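Local atomic coordinates of glutathione transferase o1 (Bombyx mori, PDB entry 3RBT), a protein that belongs to the Omega class of glutathione transferases and probably takes part in glutathione-dependent transfer and reduction reactions. Residues D25-Y30 / L78-D83; M34-H39 / V183-L188; K48-E53 / E101-H106. All coordinates share one frame; numbering follows the deposited sequence.

Contact 1 of 3, residues D25-Y30 / L78-D83; sequences DKLRLY and LEIPTD
E79 OE1 is gripped by two side chains of the neighbouring strand. R28 NH1 makes a salt bridge to E79 OE1 at 2.8 Å; the N-H...O angle is 139°, so the bond is not straight. Y30 OH donates to E79 OE1 at 3.1 Å. Both donors come from above the carboxylate plane. R28 and E79 run side by side on one face of the sheet, each with CG anti to its backbone N. R28 has other partners: NE meets a second carboxylate, that of E53, and NH2 bonds to the carbonyl of P21. The backbones of R28 and E79 form an antiparallel hydrogen-bonded pair, E79 N to R28 O at 2.7 Å and R28 N to E79 O at 3.1 Å. L29 and L78, a non-hydrogen-bonded pair, point to the other face. L27 extends the packing, with CG 3.8 Å from I80 CG2 and CD1 3.6 Å from P81 CD. Helix 92-102 packs on L27, L78 and I80. The contact joins strands 27-31 and 77-80 of the thioredoxin-like domain. Although E79 is buried, the R28 charge, shared with E53, and the Y30 hydroxyl would probably favour its ionised form and limit rotation of the carboxylate.

Contact 2 of 3, residues M34-H39 / V183-L188; sequences MNPYGH and VERLYL
This contact lies at the start of helix 36-47, where the thioredoxin-like domain meets helix 174-186 of the helical domain. Omega-class enzymes usually carry their catalytic cysteine just before the proline that opens this helix. Here N35 probably holds that position. N35 is the N-cap: its OD1 accepts from G38 N at 3.0 Å, on a lone pair. Its ND2 bonds to the carbonyls of G243 and S241 near the C-terminus.

R185 crosses between the domains with its chain extended from CG to NE. R185 NH2 donates to M34 O at 2.8 Å, arriving well above the carbonyl plane. R185 NH1 donates to H39 ND1 at 3.0 Å, and this bond is almost straight at 176°. It lies close to the plane of the H39 ring and to that of the R185 guanidinium, although the two planes are 59° apart. P36 CB sits over the centre of one guanidinium face, 3.8 Å from R185 CZ. Y234 takes the R185 NE bond.

E184 comes to the ring edge, with OE1 3.3 Å from H39 CE1. One water lies 2.6 Å from H39 NE2 and donates to E184 OE2. E184 OE1 itself bonds to Y230. Because H39 ND1 accepts from a charged arginine, a proton on that nitrogen is disfavoured and the imidazole is probably neutral.

Contact 3 of 3, residues K48-E53 / E101-H106; sequences KRIKYE and EKYTRH
The Y103 ring is sandwiched between aliphatic chains. I50 lies over one face: its CG1 is 4.2 Å from the centroid of the Y103 ring and 13° off the normal, a CH-pi contact. I50 CD1 drops closer, 3.4 Å from Y103 CD1. K102 CG lies over the opposite face, toward the rim. I50 crosses Y103 at about a right angle, with CG1 anti to its carbonyl carbon. The H106 ring meets its neighbours obliquely. Its CD2 is 3.5 Å from K48 O, and its NE2 is 3.9 Å from R49 CD.

R49 closes helix 36-47 in a Schellman motif, with a positive phi of 56°. This helix is the connection in the beta-alpha-beta crossover from strand 27-31 to strand 52-56, and I50 stands on the way into the second strand. Y103 is the first residue to leave helical geometry after helix 92-102. The contact thus ties the ends of two helices of the thioredoxin-like domain together. L27 of strand 27-31 touches both I50 and Y103.

The K48 chain bends at chi3 and chi4, which brings the ammonium within bonding distance of three backbone carbonyls. K48 NZ donates to Y103 O at 2.8 Å, in the carbonyl plane. It donates to R105 O at 2.9 Å from somewhat above that plane. The bond from K48 NZ to H106 O is weak. D100 adds a salt bridge to the same nitrogen. An alanine here would lose the bonds to all three carbonyls and the salt bridge to D100, and would probably let residues 103-106 loosen from the end of helix 36-47. K48 CE also lies against the aromatic residue, 3.7 Å from Y103 CB.

How the contacts relate
Contacts 1 and 3 sit about 11 Å apart between centres and share the sheet. R28 NE forms a 2.7 Å salt bridge with E53 OE2, and L29 N probably bonds to E53 O at 2.8 Å. Both also reach the second subunit: I80 packs on Y114 of that chain, and E101 forms a salt bridge with K116 of that chain. Contact 2 is farther off, about 24 Å from contact 1 and about 22 Å from contact 3 between centres. It still touches contact 1 through L29 CD2 and G38 O. The nearest atoms of contacts 2 and 3 are about 8 Å apart. Helix 36-47 links the two, running from N35, at the probable active-site position, toward K48.

Contact 1 of 3, residues D25-Y30 / L78-D83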
loop_
_atom_site.group_PDB
_atom_site.type_symbol
_atom_site.label_atom_id
_atom_site.label_comp_id
_atom_site.label_asym_id
_atom_site.label_seq_id
_atom_site.Cartn_x
_atom_site.Cartn_y
_atom_site.Cartn_z
ATOM N N ASP A 25 23.307 5.940 17.719
ATOM C CA ASP A 25 23.135 7.138 16.898
ATOM C C ASP A 25 22.759 6.824 15.451
ATOM O O ASP A 25 22.430 7.737 14.684
ATOM C CB ASP A 25 24.419 7.985 16.938
ATOM C CG ASP A 25 25.597 7.295 16.254
ATOM O OD1 ASP A 25 25.812 6.084 16.491
ATOM O OD2 ASP A 25 26.312 7.964 15.473
ATOM N N LYS A 26 22.817 5.544 15.079
ATOM C CA LYS A 26 22.526 5.113 13.708
ATOM C C LYS A 26 21.299 4.218 13.637
ATOM O O LYS A 26 21.013 3.451 14.564
ATOM C CB LYS A 26 23.725 4.374 13.093
ATOM C CG LYS A 26 25.034 5.165 13.100
ATOM C CD LYS A 26 26.170 4.442 12.363
ATOM C CE LYS A 26 26.696 3.228 13.124
ATOM N NZ LYS A 26 27.206 3.535 14.515
ATOM N N LEU A 27 20.571 4.318 12.532
ATOM C CA LEU A 27 19.503 3.382 12.232
ATOM C C LEU A 27 20.141 2.126 11.650
ATOM O O LEU A 27 21.279 2.169 11.185
ATOM C CB LEU A 27 18.518 4.013 11.250
ATOM C CG LEU A 27 17.244 4.708 11.760
ATOM C CD1 LEU A 27 17.392 5.455 13.092
ATOM C CD2 LEU A 27 16.672 5.625 10.675
ATOM N N ARG A 28 19.428 1.008 11.695
ATOM C CA ARG A 28 19.994 -0.265 11.248
ATOM C C ARG A 28 19.111 -0.932 10.204
ATOM O O ARG A 28 17.946 -1.231 10.470
ATOM C CB ARG A 28 20.181 -1.204 12.440
ATOM C CG ARG A 28 20.891 -2.522 12.120
ATOM C CD ARG A 28 21.045 -3.357 13.390
ATOM N NE ARG A 28 22.018 -2.782 14.322
ATOM C CZ ARG A 28 21.927 -2.836 15.650
ATOM N NH1 ARG A 28 20.895 -3.426 16.243
ATOM N NH2 ARG A 28 22.877 -2.287 16.395
ATOM N N LEU A 29 19.674 -1.172 9.024
ATOM C CA LEU A 29 18.969 -1.903 7.986
ATOM C C LEU A 29 19.448 -3.350 7.890
ATOM O O LEU A 29 20.643 -3.610 7.671
ATOM C CB LEU A 29 19.108 -1.200 6.629
ATOM C CG LEU A 29 18.198 -1.725 5.501
ATOM C CD1 LEU A 29 16.726 -1.402 5.763
ATOM C CD2 LEU A 29 18.632 -1.196 4.131
ATOM N N TYR A 30 18.510 -4.276 8.079
ATOM C CA TYR A 30 18.712 -5.689 7.774
ATOM C C TYR A 30 18.323 -5.916 6.314
ATOM O O TYR A 30 17.172 -5.710 5.921
ATOM C CB TYR A 30 17.874 -6.580 8.694
ATOM C CG TYR A 30 18.246 -6.512 10.162
ATOM C CD1 TYR A 30 17.666 -5.562 10.995
ATOM C CD2 TYR A 30 19.152 -7.414 10.721
ATOM C CE1 TYR A 30 17.993 -5.490 12.349
ATOM C CE2 TYR A 30 19.492 -7.348 12.077
ATOM C CZ TYR A 30 18.893 -6.383 12.883
ATOM O OH TYR A 30 19.191 -6.286 14.224
ATOM N N LEU A 78 14.011 -2.245 8.778
ATOM C CA LEU A 78 14.668 -1.094 9.355
ATOM C C LEU A 78 14.408 -1.111 10.853
ATOM O O LEU A 78 13.247 -1.065 11.297
ATOM C CB LEU A 78 14.170 0.215 8.714
ATOM C CG LEU A 78 14.800 1.525 9.213
ATOM C CD1 LEU A 78 16.227 1.728 8.690
ATOM C CD2 LEU A 78 13.933 2.730 8.854
ATOM N N GLU A 79 15.491 -1.198 11.620
ATOM C CA GLU A 79 15.404 -1.171 13.075
ATOM C C GLU A 79 15.692 0.249 13.530
ATOM O O GLU A 79 16.690 0.843 13.127
ATOM C CB GLU A 79 16.384 -2.160 13.716
ATOM C CG GLU A 79 16.195 -2.344 15.232
ATOM C CD GLU A 79 17.091 -3.428 15.826
ATOM O OE1 GLU A 79 18.232 -3.597 15.350
ATOM O OE2 GLU A 79 16.656 -4.107 16.774
ATOM N N ILE A 80 14.809 0.777 14.378
ATOM C CA ILE A 80 14.833 2.182 14.771
ATOM C C ILE A 80 14.717 2.286 16.295
ATOM O O ILE A 80 14.189 1.378 16.934
ATOM C CB ILE A 80 13.690 2.985 14.078
ATOM C CG1 ILE A 80 12.310 2.383 14.398
ATOM C CG2 ILE A 80 13.892 3.027 12.553
ATOM C CD1 ILE A 80 11.157 3.343 14.176
ATOM N N PRO A 81 15.248 3.372 16.887
ATOM C CA PRO A 81 14.980 3.594 18.310
ATOM C C PRO A 81 13.562 4.112 18.482
ATOM O O PRO A 81 13.076 4.866 17.634
ATOM C CB PRO A 81 15.984 4.683 18.709
ATOM C CG PRO A 81 16.918 4.842 17.559
ATOM C CD PRO A 81 16.222 4.334 16.343
ATOM N N THR A 82 12.889 3.678 19.542
ATOM C CA THR A 82 11.595 4.249 19.900
ATOM C C THR A 82 11.597 4.573 21.389
ATOM O O THR A 82 12.577 4.283 22.082
ATOM C CB THR A 82 10.401 3.308 19.566
ATOM O OG1 THR A 82 10.320 2.258 20.534
ATOM C CG2 THR A 82 10.523 2.710 18.150
ATOM N N ASP A 83 10.501 5.161 21.870
ATOM C CA ASP A 83 10.322 5.470 23.294
ATOM C C ASP A 83 10.335 4.221 24.169
ATOM O O ASP A 83 10.717 4.281 25.343
ATOM C CB ASP A 83 9.003 6.213 23.517
ATOM C CG ASP A 83 9.072 7.671 23.113
ATOM O OD1 ASP A 83 10.187 8.242 23.071
ATOM O OD2 ASP A 83 7.997 8.252 22.839
HETATM O O HOH W 1 18.845 -3.535 18.652
#

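Contact 2 of 3, residues M34-H39 / V183-L188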
loop_
_atom_site.group_PDB
_atom_site.type_symbol
_atom_site.label_atom_id
_atom_site.label_comp_id
_atom_site.label_asym_id
_atom_site.label_seq_id
_atom_site.Cartn_x
_atom_site.Cartn_y
_atom_site.Cartn_z
ATOM N N MET A 34 21.888 -7.360 -2.861
ATOM C CA MET A 34 21.221 -7.378 -4.175
ATOM C C MET A 34 19.682 -7.363 -4.132
ATOM O O MET A 34 19.040 -7.424 -5.182
ATOM C CB MET A 34 21.708 -8.552 -5.041
ATOM C CG MET A 34 23.198 -8.552 -5.361
ATOM S SD MET A 34 23.756 -7.026 -6.157
ATOM C CE MET A 34 25.119 -7.666 -7.121
ATOM N N ASN A 35 19.089 -7.308 -2.941
ATOM C CA ASN A 35 17.620 -7.212 -2.845
ATOM C C ASN A 35 17.169 -5.788 -3.167
ATOM O O ASN A 35 17.595 -4.843 -2.503
ATOM C CB ASN A 35 17.100 -7.638 -1.468
ATOM C CG ASN A 35 15.585 -7.509 -1.347
ATOM O OD1 ASN A 35 15.077 -6.514 -0.815
ATOM N ND2 ASN A 35 14.857 -8.509 -1.845
ATOM N N PRO A 36 16.322 -5.639 -4.195
ATOM C CA PRO A 36 15.855 -4.327 -4.671
ATOM C C PRO A 36 14.974 -3.555 -3.669
ATOM O O PRO A 36 14.970 -2.329 -3.694
ATOM C CB PRO A 36 15.049 -4.677 -5.929
ATOM C CG PRO A 36 14.565 -6.100 -5.690
ATOM C CD PRO A 36 15.726 -6.752 -4.965
ATOM N N TYR A 37 14.231 -4.259 -2.812
ATOM C CA TYR A 37 13.434 -3.608 -1.757
ATOM C C TYR A 37 14.330 -2.956 -0.706
ATOM O O TYR A 37 14.024 -1.861 -0.202
ATOM C CB TYR A 37 12.461 -4.595 -1.115
ATOM C CG TYR A 37 11.359 -5.057 -2.059
ATOM C CD1 TYR A 37 10.251 -4.245 -2.326
ATOM C CD2 TYR A 37 11.451 -6.294 -2.712
ATOM C CE1 TYR A 37 9.237 -4.665 -3.211
ATOM C CE2 TYR A 37 10.443 -6.726 -3.587
ATOM C CZ TYR A 37 9.346 -5.907 -3.831
ATOM O OH TYR A 37 8.374 -6.334 -4.697
ATOM N N GLY A 38 15.454 -3.612 -0.400
ATOM C CA GLY A 38 16.494 -3.013 0.431
ATOM C C GLY A 38 17.211 -1.873 -0.277
ATOM O O GLY A 38 17.531 -0.868 0.343
ATOM N N HIS A 39 17.469 -2.040 -1.573
ATOM C CA HIS A 39 18.090 -1.000 -2.417
ATOM C C HIS A 39 17.279 0.305 -2.329
ATOM O O HIS A 39 17.841 1.387 -2.123
ATOM C CB HIS A 39 18.175 -1.494 -3.864
ATOM C CG HIS A 39 19.040 -0.656 -4.764
ATOM N ND1 HIS A 39 19.386 -1.060 -6.037
ATOM C CD2 HIS A 39 19.635 0.549 -4.577
ATOM C CE1 HIS A 39 20.138 -0.131 -6.603
ATOM N NE2 HIS A 39 20.309 0.852 -5.735
ATOM N N VAL A 183 14.654 -0.437 -12.276
ATOM C CA VAL A 183 15.141 0.166 -13.516
ATOM C C VAL A 183 16.650 -0.083 -13.720
ATOM O O VAL A 183 17.083 -0.448 -14.812
ATOM C CB VAL A 183 14.769 1.668 -13.609
ATOM C CG1 VAL A 183 15.379 2.309 -14.851
ATOM C CG2 VAL A 183 13.255 1.826 -13.642
ATOM N N GLU A 184 17.440 0.093 -12.665
ATOM C CA GLU A 184 18.884 -0.140 -12.742
ATOM C C GLU A 184 19.203 -1.595 -13.117
ATOM O O GLU A 184 20.142 -1.858 -13.875
ATOM C CB GLU A 184 19.539 0.200 -11.413
ATOM C CG GLU A 184 21.030 0.401 -11.490
ATOM C CD GLU A 184 21.601 0.714 -10.132
ATOM O OE1 GLU A 184 21.925 -0.244 -9.391
ATOM O OE2 GLU A 184 21.710 1.918 -9.801
ATOM N N ARG A 185 18.415 -2.522 -12.565
ATOM C CA ARG A 185 18.544 -3.949 -12.858
ATOM C C ARG A 185 18.217 -4.291 -14.309
ATOM O O ARG A 185 18.842 -5.176 -14.881
ATOM C CB ARG A 185 17.692 -4.785 -11.902
ATOM C CG ARG A 185 18.336 -4.930 -10.534
ATOM C CD ARG A 185 17.351 -5.336 -9.445
ATOM N NE ARG A 185 18.069 -5.545 -8.187
ATOM C CZ ARG A 185 18.512 -4.564 -7.399
ATOM N NH1 ARG A 185 18.312 -3.293 -7.728
ATOM N NH2 ARG A 185 19.170 -4.853 -6.281
ATOM N N LEU A 186 17.267 -3.571 -14.904
ATOM C CA LEU A 186 16.862 -3.826 -16.294
ATOM C C LEU A 186 18.006 -3.730 -17.296
ATOM O O LEU A 186 18.021 -4.465 -18.282
ATOM C CB LEU A 186 15.713 -2.913 -16.724
ATOM C CG LEU A 186 14.387 -3.121 -15.988
ATOM C CD1 LEU A 186 13.327 -2.148 -16.495
ATOM C CD2 LEU A 186 13.903 -4.568 -16.097
ATOM N N TYR A 187 18.958 -2.829 -17.037
ATOM C CA TYR A 187 20.132 -2.667 -17.904
ATOM C C TYR A 187 20.917 -3.976 -18.113
ATOM O O TYR A 187 21.627 -4.114 -19.103
ATOM C CB TYR A 187 21.068 -1.562 -17.380
ATOM C CG TYR A 187 20.491 -0.150 -17.411
ATOM C CD1 TYR A 187 20.401 0.572 -18.604
ATOM C CD2 TYR A 187 20.067 0.469 -16.242
ATOM C CE1 TYR A 187 19.882 1.874 -18.625
ATOM C CE2 TYR A 187 19.552 1.761 -16.249
ATOM C CZ TYR A 187 19.457 2.454 -17.439
ATOM O OH TYR A 187 18.948 3.729 -17.429
ATOM N N LEU A 188 20.786 -4.934 -17.189
ATOM C CA LEU A 188 21.441 -6.237 -17.349
ATOM C C LEU A 188 20.999 -6.919 -18.652
ATOM O O LEU A 188 21.744 -7.709 -19.227
ATOM C CB LEU A 188 21.197 -7.154 -16.138
ATOM C CG LEU A 188 19.827 -7.808 -15.881
ATOM C CD1 LEU A 188 19.610 -9.054 -16.723
ATOM C CD2 LEU A 188 19.649 -8.161 -14.411
HETATM O O HOH W 2 21.597 2.587 -7.140
#

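Contact 3 of 3, residues K48-E53 / E101-H106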
loop_
_atom_site.group_PDB
_atom_site.type_symbol
_atom_site.label_atom_id
_atom_site.label_comp_id
_atom_site.label_asym_id
_atom_site.label_seq_id
_atom_site.Cartn_x
_atom_site.Cartn_y
_atom_site.Cartn_z
ATOM N N LYS A 48 18.125 11.230 2.407
ATOM C CA LYS A 48 17.764 11.996 3.600
ATOM C C LYS A 48 18.954 12.210 4.528
ATOM O O LYS A 48 18.839 12.886 5.550
ATOM C CB LYS A 48 16.577 11.356 4.320
ATOM C CG LYS A 48 15.329 11.229 3.410
ATOM C CD LYS A 48 14.055 11.106 4.202
ATOM C CE LYS A 48 13.876 12.287 5.171
ATOM N NZ LYS A 48 13.161 13.437 4.557
ATOM N N ARG A 49 20.101 11.647 4.150
ATOM C CA ARG A 49 21.353 11.838 4.879
ATOM C C ARG A 49 21.196 11.431 6.347
ATOM O O ARG A 49 21.537 12.175 7.268
ATOM C CB ARG A 49 21.849 13.280 4.702
ATOM C CG ARG A 49 22.091 13.622 3.227
ATOM C CD ARG A 49 22.641 15.007 3.040
ATOM N NE ARG A 49 23.398 15.112 1.793
ATOM C CZ ARG A 49 24.299 16.056 1.542
ATOM N NH1 ARG A 49 24.565 16.988 2.453
ATOM N NH2 ARG A 49 24.943 16.066 0.380
ATOM N N ILE A 50 20.645 10.236 6.538
ATOM C CA ILE A 50 20.462 9.633 7.857
ATOM C C ILE A 50 21.554 8.586 8.040
ATOM O O ILE A 50 21.850 7.802 7.133
ATOM C CB ILE A 50 19.065 8.964 7.983
ATOM C CG1 ILE A 50 17.945 9.969 7.664
ATOM C CG2 ILE A 50 18.872 8.350 9.375
ATOM C CD1 ILE A 50 16.618 9.298 7.268
ATOM N N LYS A 51 22.175 8.594 9.204
ATOM C CA LYS A 51 23.248 7.654 9.495
ATOM C C LYS A 51 22.645 6.285 9.717
ATOM O O LYS A 51 21.616 6.155 10.381
ATOM C CB LYS A 51 24.012 8.092 10.739
ATOM C CG LYS A 51 24.760 9.404 10.577
ATOM C CD LYS A 51 25.391 9.820 11.900
ATOM C CE LYS A 51 24.328 10.308 12.868
ATOM N NZ LYS A 51 24.930 10.643 14.176
ATOM N N TYR A 52 23.279 5.266 9.156
ATOM C CA TYR A 52 22.770 3.911 9.272
ATOM C C TYR A 52 23.901 2.905 9.140
ATOM O O TYR A 52 24.980 3.229 8.659
ATOM C CB TYR A 52 21.715 3.634 8.186
ATOM C CG TYR A 52 22.286 3.654 6.790
ATOM C CD1 TYR A 52 22.673 2.473 6.158
ATOM C CD2 TYR A 52 22.453 4.854 6.104
ATOM C CE1 TYR A 52 23.207 2.488 4.879
ATOM C CE2 TYR A 52 22.988 4.882 4.824
ATOM C CZ TYR A 52 23.358 3.696 4.221
ATOM O OH TYR A 52 23.883 3.715 2.952
ATOM N N GLU A 53 23.624 1.681 9.561
ATOM C CA GLU A 53 24.499 0.550 9.298
ATOM C C GLU A 53 23.680 -0.553 8.638
ATOM O O GLU A 53 22.468 -0.650 8.849
ATOM C CB GLU A 53 25.131 0.049 10.597
ATOM C CG GLU A 53 24.132 -0.148 11.738
ATOM C CD GLU A 53 24.802 -0.540 13.043
ATOM O OE1 GLU A 53 25.803 0.095 13.428
ATOM O OE2 GLU A 53 24.327 -1.496 13.678
ATOM N N GLU A 101 8.692 11.256 6.826
ATOM C CA GLU A 101 7.919 11.952 7.870
ATOM C C GLU A 101 8.738 12.252 9.130
ATOM O O GLU A 101 8.663 13.343 9.689
ATOM C CB GLU A 101 6.719 11.092 8.286
ATOM C CG GLU A 101 5.614 10.999 7.276
ATOM C CD GLU A 101 4.493 10.052 7.677
ATOM O OE1 GLU A 101 3.593 9.845 6.847
ATOM O OE2 GLU A 101 4.494 9.499 8.796
ATOM N N LYS A 102 9.494 11.265 9.597
ATOM C CA LYS A 102 10.270 11.398 10.838
ATOM C C LYS A 102 11.348 12.482 10.720
ATOM O O LYS A 102 11.543 13.294 11.632
ATOM C CB LYS A 102 10.908 10.055 11.209
ATOM C CG LYS A 102 11.698 10.041 12.534
ATOM C CD LYS A 102 10.816 10.311 13.749
ATOM C CE LYS A 102 11.627 10.183 15.035
ATOM N NZ LYS A 102 10.802 10.422 16.248
ATOM N N TYR A 103 12.036 12.481 9.585
ATOM C CA TYR A 103 13.150 13.388 9.344
ATOM C C TYR A 103 12.700 14.452 8.344
ATOM O O TYR A 103 12.462 14.161 7.178
ATOM C CB TYR A 103 14.367 12.598 8.849
ATOM C CG TYR A 103 14.768 11.476 9.792
ATOM C CD1 TYR A 103 14.297 10.176 9.600
ATOM C CD2 TYR A 103 15.598 11.723 10.896
ATOM C CE1 TYR A 103 14.653 9.145 10.471
ATOM C CE2 TYR A 103 15.959 10.701 11.776
ATOM C CZ TYR A 103 15.482 9.413 11.552
ATOM O OH TYR A 103 15.828 8.398 12.404
ATOM N N THR A 104 12.564 15.676 8.837
ATOM C CA THR A 104 11.964 16.784 8.091
ATOM C C THR A 104 12.890 17.423 7.043
ATOM O O THR A 104 12.411 17.994 6.069
ATOM C CB THR A 104 11.436 17.867 9.056
ATOM O OG1 THR A 104 12.451 18.176 10.011
ATOM C CG2 THR A 104 10.189 17.363 9.808
ATOM N N ARG A 105 14.201 17.335 7.245
ATOM C CA ARG A 105 15.170 17.783 6.237
ATOM C C ARG A 105 15.136 16.880 5.002
ATOM O O ARG A 105 14.865 15.687 5.113
ATOM C CB ARG A 105 16.589 17.807 6.818
ATOM C CG ARG A 105 16.969 19.126 7.506
ATOM C CD ARG A 105 18.451 19.149 7.882
ATOM N NE ARG A 105 18.661 19.017 9.327
ATOM C CZ ARG A 105 19.727 18.453 9.897
ATOM N NH1 ARG A 105 19.820 18.402 11.222
ATOM N NH2 ARG A 105 20.700 17.935 9.151
ATOM N N HIS A 106 15.421 17.463 3.836
ATOM C CA HIS A 106 15.527 16.731 2.564
ATOM C C HIS A 106 14.281 15.892 2.245
ATOM O O HIS A 106 14.381 14.693 1.970
ATOM C CB HIS A 106 16.780 15.852 2.553
ATOM C CG HIS A 106 17.972 16.500 3.185
ATOM N ND1 HIS A 106 18.583 17.614 2.649
ATOM C CD2 HIS A 106 18.658 16.200 4.313
ATOM C CE1 HIS A 106 19.598 17.969 3.416
ATOM N NE2 HIS A 106 19.669 17.123 4.429
#